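Local coordinates for protein epidermin leader peptide processing serine protease EpiP (Staphylococcus aureus subsp. aureus, PDB 3QFH) that is a subtilisin-like serine endopeptidase that probably cleaves the leader peptide from the precursor of the lantibiotic epidermin, at residues K107-N110 with S114-D117; A339-S344 with T386-G391. All coordinates share one frame; numbering follows the deposited sequence.

Interaction 1 and interaction 2 are neighbours in the fold, with centres about 15 Å apart. Ile108 bridges them. Ile108 CG2 packs 3.7 Å from Pro341 CD, and Ile108 CD1 lies 3.8 Å from Lys388 CD. Helix 103-108 packs on Pro341 and Lys388 and runs on into the turn of interaction 1. Interaction 2 is the closer to the probable active site. Its helix 382-400 carries Ser383, which is likely to form the catalytic triad with His177 and Asp130. Interaction 1 lies more peripherally, near the C-terminal helix 435-439. A bound sodium ion is about 12 Å from the side chain of Ser114.

Interaction 1. Residues K107-N110 with S114-D117; sequences KITN and SYDD
Ser114 N donates to Thr109 O at 3.0 Å. The hydrogen bond is fairly straight (159° at the hydrogen). It joins the C=O of Thr109 to the N-H five positions on, the i to i+5 bond of a pi-turn, and closes the chain reversal after helix 103-108. Asn110, just inside this loop, has left-handed backbone angles.

The side chains of Thr109 and Ser114 face each other beside this bond. Ser114 OG sits 3.1 Å from Thr109 CB and 3.4 Å from Thr109 CG2. This is close packing of a hydroxyl against carbon, not a polar bond. The Thr109 hydroxyl points elsewhere. With chi1 at 62°, OG1 lies between the backbone N and the carbonyl carbon. There it is hydrogen-bonded to Met105 O, one helical turn back, and to Gly112 N in the loop.

The same rotamer sets Thr109 CG2 beside its own backbone N, where it reaches Tyr115. Thr109 CG2 approaches the phenol end of the ring obliquely, 4.0 Å from Tyr115 CE2 and from Tyr115 OH. Tyr115 OH is hydrogen-bonded to Gly193 O, which fixes the far end of the ring.

Segment 114-117 closes a turn of its own, through Asp117 N to Ser114 O at 3.0 Å. Ser114 also packs on Val435 and Tyr436 of helix 435-439. The contact is buried. Its chemistry implies a threonine held in one rotamer: the two bonds to the hydroxyl fix chi1 and so direct the methyl to the phenol end of Tyr115, while the backbone bond closes the turn.

Interaction 2. Residues A339-S344 with T386-G391; sequences AAPGGS and TPKVSG
Ala340 points its methyl at helix 382-400. Ala340 CB rests 4.0 Å from Lys388 CB and 4.0 Å from Val389 CG2, so it meets two successive helix residues. The backbone of Ala340 pairs with Gly317 and Thr319 of the neighbouring strand 314-319.

Pro341 follows and makes two contacts with Lys388. The ring carbon Pro341 CD lies 3.9 Å from Lys388 CD, where the two side chains pass at a slant. The carbonyl oxygen Pro341 O accepts a hydrogen bond from Lys388 NZ at 3.0 Å, with a C=O...N angle of 155°. From CA to CE the lysine chain is extended, then it bends at chi4 (64°), turning the ammonium onto this oxygen. NZ also forms a salt bridge with Asp104 and hydrogen bonds with Gln184 OE1 and Leu384 O. Four oxygens surround the buried NZ, more than its three hydrogens could each serve singly, and they probably stabilise a positive charge.

Beyond Pro341 the chain turns away from helix 382-400. The axes of strand 339-341 and helix segment 386-391 approach to 7.5 Å at 112°. This packing of an edge strand of the parallel sheet against the helix that carries the probable catalytic serine is characteristic of the subtilisin-like fold.

Interaction 1. Residues K107-N110 with S114-D117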
ATOM      1  N   LYS A 107      18.339  11.504  -5.287  1.00 31.16           N
ATOM      2  CA  LYS A 107      17.537  12.699  -5.453  1.00 31.35           C
ATOM      3  C   LYS A 107      16.906  13.161  -4.128  1.00 30.66           C
ATOM      4  O   LYS A 107      16.899  14.339  -3.816  1.00 29.55           O
ATOM      5  CB  LYS A 107      16.422  12.421  -6.474  1.00 31.69           C
ATOM      6  CG  LYS A 107      15.689  13.629  -6.962  1.00 35.89           C
ATOM      7  CD  LYS A 107      16.613  14.508  -7.796  1.00 41.30           C
ATOM      8  CE  LYS A 107      15.932  15.791  -8.258  1.00 45.13           C
ATOM      9  NZ  LYS A 107      15.728  16.768  -7.145  1.00 45.99           N
ATOM     10  N   ILE A 108      16.410  12.220  -3.351  1.00 29.93           N
ATOM     11  CA  ILE A 108      15.708  12.556  -2.120  1.00 29.41           C
ATOM     12  C   ILE A 108      16.586  12.648  -0.873  1.00 29.71           C
ATOM     13  O   ILE A 108      16.106  13.073   0.165  1.00 31.36           O
ATOM     14  CB  ILE A 108      14.522  11.591  -1.886  1.00 28.58           C
ATOM     15  CG1 ILE A 108      14.994  10.185  -1.484  1.00 28.02           C
ATOM     16  CG2 ILE A 108      13.645  11.543  -3.132  1.00 26.82           C
ATOM     17  CD1 ILE A 108      13.866   9.193  -1.194  1.00 24.33           C
ATOM     18  N   THR A 109      17.863  12.285  -0.980  1.00 30.11           N
ATOM     19  CA  THR A 109      18.764  12.275   0.172  1.00 30.24           C
ATOM     20  C   THR A 109      19.947  13.227   0.020  1.00 31.80           C
ATOM     21  O   THR A 109      20.928  13.103   0.748  1.00 32.07           O
ATOM     22  CB  THR A 109      19.353  10.862   0.383  1.00 30.23           C
ATOM     23  OG1 THR A 109      20.127  10.484  -0.767  1.00 29.18           O
ATOM     24  CG2 THR A 109      18.252   9.835   0.618  1.00 27.33           C
ATOM     25  N   ASN A 110      19.865  14.188  -0.898  1.00 33.00           N
ATOM     26  CA  ASN A 110      21.017  15.054  -1.173  1.00 33.95           C
ATOM     27  C   ASN A 110      22.245  14.207  -1.502  1.00 32.37           C
ATOM     28  O   ASN A 110      23.314  14.390  -0.931  1.00 32.09           O
ATOM     29  CB  ASN A 110      21.326  16.010   0.002  1.00 36.00           C
ATOM     30  CG  ASN A 110      20.680  17.385  -0.153  1.00 40.89           C
ATOM     31  OD1 ASN A 110      19.649  17.552  -0.810  1.00 48.83           O
ATOM     32  ND2 ASN A 110      21.291  18.376   0.473  1.00 47.65           N
ATOM     33  N   SER A 114      21.914  12.650   3.590  1.00 32.63           N
ATOM     34  CA  SER A 114      20.950  12.495   4.670  1.00 32.83           C
ATOM     35  C   SER A 114      21.195  11.232   5.534  1.00 33.42           C
ATOM     36  O   SER A 114      20.747  11.183   6.697  1.00 32.56           O
ATOM     37  CB  SER A 114      19.514  12.544   4.164  1.00 32.62           C
ATOM     38  OG  SER A 114      19.175  11.391   3.455  1.00 34.44           O
ATOM     39  N   TYR A 115      21.922  10.241   5.008  1.00 31.31           N
ATOM     40  CA  TYR A 115      22.225   9.049   5.813  1.00 32.52           C
ATOM     41  C   TYR A 115      23.182   9.365   6.972  1.00 34.02           C
ATOM     42  O   TYR A 115      23.340   8.543   7.875  1.00 33.71           O
ATOM     43  CB  TYR A 115      22.769   7.886   4.969  1.00 31.80           C
ATOM     44  CG  TYR A 115      21.755   7.352   3.983  1.00 31.78           C
ATOM     45  CD1 TYR A 115      20.645   6.638   4.416  1.00 34.13           C
ATOM     46  CD2 TYR A 115      21.893   7.569   2.630  1.00 32.63           C
ATOM     47  CE1 TYR A 115      19.704   6.157   3.519  1.00 31.85           C
ATOM     48  CE2 TYR A 115      20.955   7.093   1.728  1.00 33.95           C
ATOM     49  CZ  TYR A 115      19.869   6.390   2.177  1.00 34.03           C
ATOM     50  OH  TYR A 115      18.941   5.917   1.271  1.00 34.08           O
ATOM     51  N   ASP A 116      23.828  10.532   6.960  1.00 34.11           N
ATOM     52  CA  ASP A 116      24.687  10.903   8.098  1.00 37.13           C
ATOM     53  C   ASP A 116      23.894  11.611   9.202  1.00 36.67           C
ATOM     54  O   ASP A 116      24.430  11.891  10.258  1.00 38.11           O
ATOM     55  CB  ASP A 116      25.861  11.765   7.629  1.00 38.54           C
ATOM     56  CG  ASP A 116      26.780  11.010   6.670  1.00 42.60           C
ATOM     57  OD1 ASP A 116      27.159   9.860   6.992  1.00 46.30           O
ATOM     58  OD2 ASP A 116      27.120  11.557   5.597  1.00 46.96           O
ATOM     59  N   ASP A 117      22.614  11.872   8.945  1.00 36.37           N
ATOM     60  CA  ASP A 117      21.722  12.547   9.888  1.00 37.27           C
ATOM     61  C   ASP A 117      20.621  11.606  10.401  1.00 36.12           C
ATOM     62  O   ASP A 117      19.618  12.067  10.930  1.00 36.04           O
ATOM     63  CB  ASP A 117      21.062  13.739   9.179  1.00 37.48           C
ATOM     64  CG  ASP A 117      22.088  14.725   8.605  1.00 41.21           C
ATOM     65  OD1 ASP A 117      23.078  15.003   9.302  1.00 46.43           O
ATOM     66  OD2 ASP A 117      21.902  15.223   7.472  1.00 42.64           O
TER

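Interaction 2. Residues A339-S344 with T386-G391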
ATOM      1  N   ALA A 339       4.593  13.516  -3.468  1.00 24.33           N
ATOM      2  CA  ALA A 339       5.123  12.719  -4.547  1.00 24.56           C
ATOM      3  C   ALA A 339       6.543  12.245  -4.220  1.00 24.44           C
ATOM      4  O   ALA A 339       7.294  12.920  -3.526  1.00 24.92           O
ATOM      5  CB  ALA A 339       5.117  13.530  -5.832  1.00 24.71           C
ATOM      6  N   ALA A 340       6.903  11.063  -4.702  1.00 24.33           N
ATOM      7  CA  ALA A 340       8.267  10.555  -4.547  1.00 22.58           C
ATOM      8  C   ALA A 340       8.623   9.908  -5.899  1.00 22.67           C
ATOM      9  O   ALA A 340       7.721   9.593  -6.680  1.00 22.38           O
ATOM     10  CB  ALA A 340       8.353   9.555  -3.406  1.00 21.36           C
ATOM     11  N   PRO A 341       9.925   9.738  -6.194  1.00 23.44           N
ATOM     12  CA  PRO A 341      10.351   9.124  -7.478  1.00 24.35           C
ATOM     13  C   PRO A 341       9.860   7.692  -7.682  1.00 25.08           C
ATOM     14  O   PRO A 341      10.092   6.798  -6.837  1.00 22.35           O
ATOM     15  CB  PRO A 341      11.874   9.133  -7.370  1.00 26.39           C
ATOM     16  CG  PRO A 341      12.177  10.260  -6.414  1.00 25.44           C
ATOM     17  CD  PRO A 341      11.081  10.193  -5.403  1.00 23.79           C
ATOM     18  N   GLY A 342       9.140   7.485  -8.779  1.00 22.71           N
ATOM     19  CA  GLY A 342       8.643   6.175  -9.110  1.00 23.49           C
ATOM     20  C   GLY A 342       8.991   5.755 -10.530  1.00 24.38           C
ATOM     21  O   GLY A 342       8.704   4.644 -10.915  1.00 24.69           O
ATOM     22  N   GLY A 343       9.567   6.667 -11.310  1.00 24.23           N
ATOM     23  CA  GLY A 343      10.026   6.360 -12.637  1.00 24.74           C
ATOM     24  C   GLY A 343       9.175   6.835 -13.782  1.00 25.11           C
ATOM     25  O   GLY A 343       8.252   7.603 -13.615  1.00 25.45           O
ATOM     26  N   SER A 344       9.525   6.369 -14.971  1.00 25.21           N
ATOM     27  CA  SER A 344       8.819   6.750 -16.179  1.00 26.41           C
ATOM     28  C   SER A 344       9.168   5.779 -17.304  1.00 27.67           C
ATOM     29  O   SER A 344      10.178   5.062 -17.225  1.00 25.97           O
ATOM     30  CB  SER A 344       9.241   8.169 -16.602  1.00 27.41           C
ATOM     31  OG  SER A 344       8.694   8.525 -17.868  1.00 26.57           O
ATOM     32  N   THR A 386       5.817   5.151  -3.081  1.00 23.80           N
ATOM     33  CA  THR A 386       5.145   5.085  -1.804  1.00 23.46           C
ATOM     34  C   THR A 386       6.026   4.596  -0.655  1.00 24.08           C
ATOM     35  O   THR A 386       5.998   5.182   0.426  1.00 23.58           O
ATOM     36  CB  THR A 386       3.847   4.217  -1.945  1.00 25.61           C
ATOM     37  OG1 THR A 386       3.031   4.777  -2.973  1.00 26.91           O
ATOM     38  CG2 THR A 386       3.059   4.183  -0.683  1.00 22.27           C
ATOM     39  N   PRO A 387       6.823   3.528  -0.877  1.00 22.66           N
ATOM     40  CA  PRO A 387       7.693   3.076   0.220  1.00 22.83           C
ATOM     41  C   PRO A 387       8.723   4.094   0.646  1.00 23.70           C
ATOM     42  O   PRO A 387       9.179   4.044   1.810  1.00 22.09           O
ATOM     43  CB  PRO A 387       8.376   1.816  -0.349  1.00 22.68           C
ATOM     44  CG  PRO A 387       8.119   1.874  -1.827  1.00 21.64           C
ATOM     45  CD  PRO A 387       6.802   2.552  -1.973  1.00 21.87           C
ATOM     46  N   LYS A 388       9.087   5.007  -0.264  1.00 22.06           N
ATOM     47  CA  LYS A 388      10.031   6.087   0.055  1.00 22.51           C
ATOM     48  C   LYS A 388       9.439   7.039   1.102  1.00 23.39           C
ATOM     49  O   LYS A 388      10.129   7.475   2.050  1.00 23.76           O
ATOM     50  CB  LYS A 388      10.430   6.854  -1.218  1.00 22.95           C
ATOM     51  CG  LYS A 388      11.249   6.041  -2.223  1.00 24.00           C
ATOM     52  CD  LYS A 388      11.716   6.933  -3.380  1.00 31.40           C
ATOM     53  CE  LYS A 388      12.592   6.174  -4.370  1.00 33.31           C
ATOM     54  NZ  LYS A 388      11.832   5.096  -5.028  1.00 32.22           N
ATOM     55  N   VAL A 389       8.149   7.334   0.937  1.00 23.74           N
ATOM     56  CA  VAL A 389       7.411   8.169   1.861  1.00 22.10           C
ATOM     57  C   VAL A 389       7.195   7.422   3.169  1.00 23.21           C
ATOM     58  O   VAL A 389       7.341   8.016   4.247  1.00 23.51           O
ATOM     59  CB  VAL A 389       6.072   8.644   1.271  1.00 22.58           C
ATOM     60  CG1 VAL A 389       5.224   9.374   2.322  1.00 20.94           C
ATOM     61  CG2 VAL A 389       6.315   9.532   0.032  1.00 21.30           C
ATOM     62  N   SER A 390       6.850   6.132   3.104  1.00 23.96           N
ATOM     63  CA  SER A 390       6.669   5.354   4.347  1.00 22.45           C
ATOM     64  C   SER A 390       7.972   5.346   5.148  1.00 23.49           C
ATOM     65  O   SER A 390       7.982   5.553   6.374  1.00 22.75           O
ATOM     66  CB  SER A 390       6.242   3.906   4.077  1.00 23.23           C
ATOM     67  OG  SER A 390       4.954   3.829   3.485  1.00 24.77           O
ATOM     68  N   GLY A 391       9.070   5.053   4.471  1.00 21.79           N
ATOM     69  CA  GLY A 391      10.380   5.061   5.125  1.00 22.32           C
ATOM     70  C   GLY A 391      10.711   6.396   5.767  1.00 21.97           C
ATOM     71  O   GLY A 391      11.215   6.443   6.892  1.00 22.61           O
TER